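Local coordinates for putative uncharacterized protein TTHB189 (PDB 2ZCA) that belongs to the Cse2 (CasB) family of type I-E CRISPR-associated proteins and probably takes part in CRISPR antiviral defence against invading nucleic acids, at residues F128-D133 and Q146-R151. Sequence-based numbering, arbitrary orientation.
Sequences FARLLD and QARWAR
L131 and W149 join two consecutive helices, 128-136 and 144-155, in the all-helical Cse2 fold. Their backbones stand well apart, CA of L131 lying 10.5 Å from CA of W149, so the gap is closed by side chains alone. On the buried side, L131 CD1 meets the edge of the indole near its plane, 4.1 Å from W149 CH2. L103 and L104 of helix 96-104 also pack on W149, W138 meets it edge-to-face, and its NE1 is hydrogen-bonded to D134. The other side is partly exposed, yet its atoms come closer: R130 and R148 meet there as like charges, without a hydrogen bond between them. R148 extends with CG anti to the backbone N (chi1 -156°) and bends at chi3; salt bridges from its NE to E152 and its NH1 to D134 anchor the guanidinium and probably offset the repulsion from R130. OD2 of D134 thus takes both R148 NH1 and W149 NE1. R130, bent at chi2 and chi3, lays its CD 3.4 Å from R148 NH1. The two guanidinium planes stand 78° apart, and the R130 group points its edge at one face of that of R148, NH1 of R130 lying over the centre, 3.3 Å from R148 CZ.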
# COMPACT_ATOMS: atom_id res chain seq x y z
N PHE A 128 -6.76 -1.67 1.29
CA PHE A 128 -5.69 -0.73 1.64
C PHE A 128 -5.46 -0.60 3.14
O PHE A 128 -4.40 -0.16 3.57
CB PHE A 128 -5.98 0.63 1.02
CG PHE A 128 -5.72 0.67 -0.46
CD1 PHE A 128 -4.41 0.74 -0.94
CD2 PHE A 128 -6.76 0.60 -1.37
CE1 PHE A 128 -4.15 0.73 -2.31
CE2 PHE A 128 -6.51 0.59 -2.75
CZ PHE A 128 -5.21 0.65 -3.22
N ALA A 129 -6.44 -1.01 3.94
CA ALA A 129 -6.30 -0.96 5.38
C ALA A 129 -5.32 -2.06 5.78
O ALA A 129 -4.37 -1.82 6.52
CB ALA A 129 -7.65 -1.18 6.05
N ARG A 130 -5.55 -3.27 5.28
CA ARG A 130 -4.66 -4.39 5.58
C ARG A 130 -3.30 -4.15 4.94
O ARG A 130 -2.27 -4.54 5.48
CB ARG A 130 -5.26 -5.72 5.07
CG ARG A 130 -4.38 -6.95 5.33
CD ARG A 130 -3.93 -7.05 6.80
NE ARG A 130 -5.03 -7.27 7.74
CZ ARG A 130 -5.54 -8.46 8.04
NH1 ARG A 130 -5.05 -9.57 7.49
NH2 ARG A 130 -6.53 -8.56 8.92
N LEU A 131 -3.28 -3.49 3.79
CA LEU A 131 -2.01 -3.21 3.13
C LEU A 131 -1.10 -2.37 4.04
O LEU A 131 0.08 -2.67 4.19
CB LEU A 131 -2.22 -2.49 1.80
CG LEU A 131 -0.93 -2.21 1.02
CD1 LEU A 131 -0.18 -3.52 0.77
CD2 LEU A 131 -1.26 -1.53 -0.31
N LEU A 132 -1.65 -1.33 4.66
CA LEU A 132 -0.84 -0.50 5.54
C LEU A 132 -0.44 -1.26 6.81
O LEU A 132 0.71 -1.21 7.23
CB LEU A 132 -1.57 0.79 5.93
CG LEU A 132 -0.81 1.68 6.92
CD1 LEU A 132 0.54 2.07 6.32
CD2 LEU A 132 -1.63 2.91 7.25
N ASP A 133 -1.39 -1.95 7.42
CA ASP A 133 -1.07 -2.70 8.63
C ASP A 133 0.05 -3.69 8.36
O ASP A 133 0.92 -3.91 9.21
CB ASP A 133 -2.30 -3.46 9.16
CG ASP A 133 -3.32 -2.54 9.79
OD1 ASP A 133 -2.92 -1.59 10.49
OD2 ASP A 133 -4.53 -2.77 9.61
N GLN A 146 4.85 -11.74 5.74
CA GLN A 146 5.20 -12.43 4.50
C GLN A 146 4.65 -13.85 4.48
O GLN A 146 4.15 -14.31 3.45
CB GLN A 146 6.72 -12.46 4.32
CG GLN A 146 7.32 -11.10 4.01
CD GLN A 146 7.62 -10.26 5.24
OE1 GLN A 146 7.08 -10.50 6.32
NE2 GLN A 146 8.48 -9.26 5.08
N ALA A 147 4.75 -14.54 5.61
CA ALA A 147 4.23 -15.91 5.68
C ALA A 147 2.71 -15.90 5.50
O ALA A 147 2.16 -16.80 4.86
CB ALA A 147 4.61 -16.55 7.01
N ARG A 148 2.04 -14.90 6.06
CA ARG A 148 0.59 -14.82 5.95
C ARG A 148 0.17 -14.51 4.52
O ARG A 148 -0.86 -14.98 4.04
CB ARG A 148 0.01 -13.76 6.89
CG ARG A 148 -1.45 -14.02 7.27
CD ARG A 148 -2.14 -12.75 7.77
NE ARG A 148 -2.47 -11.86 6.66
CZ ARG A 148 -2.07 -10.60 6.57
NH1 ARG A 148 -2.42 -9.87 5.52
NH2 ARG A 148 -1.31 -10.07 7.52
N TRP A 149 0.97 -13.70 3.82
CA TRP A 149 0.66 -13.38 2.43
C TRP A 149 0.74 -14.66 1.63
O TRP A 149 -0.10 -14.92 0.76
CB TRP A 149 1.65 -12.34 1.89
CG TRP A 149 1.29 -10.93 2.24
CD1 TRP A 149 0.64 -10.51 3.37
CD2 TRP A 149 1.57 -9.75 1.48
NE1 TRP A 149 0.51 -9.14 3.36
CE2 TRP A 149 1.07 -8.65 2.21
CE3 TRP A 149 2.20 -9.52 0.25
CZ2 TRP A 149 1.18 -7.33 1.75
CZ3 TRP A 149 2.31 -8.21 -0.20
CH2 TRP A 149 1.80 -7.13 0.55
N ALA A 150 1.75 -15.48 1.92
CA ALA A 150 1.91 -16.74 1.22
C ALA A 150 0.68 -17.61 1.48
O ALA A 150 0.19 -18.29 0.57
CB ALA A 150 3.17 -17.45 1.70
N ARG A 151 0.18 -17.58 2.71
CA ARG A 151 -1.00 -18.34 3.09
C ARG A 151 -2.22 -17.87 2.30
O ARG A 151 -3.02 -18.68 1.83
CB ARG A 151 -1.28 -18.17 4.59
CG ARG A 151 -2.40 -19.06 5.14
CD ARG A 151 -2.76 -18.69 6.58
NE ARG A 151 -3.51 -17.44 6.65
CZ ARG A 151 -3.69 -16.74 7.76
NH1 ARG A 151 -3.17 -17.15 8.91
NH2 ARG A 151 -4.41 -15.62 7.73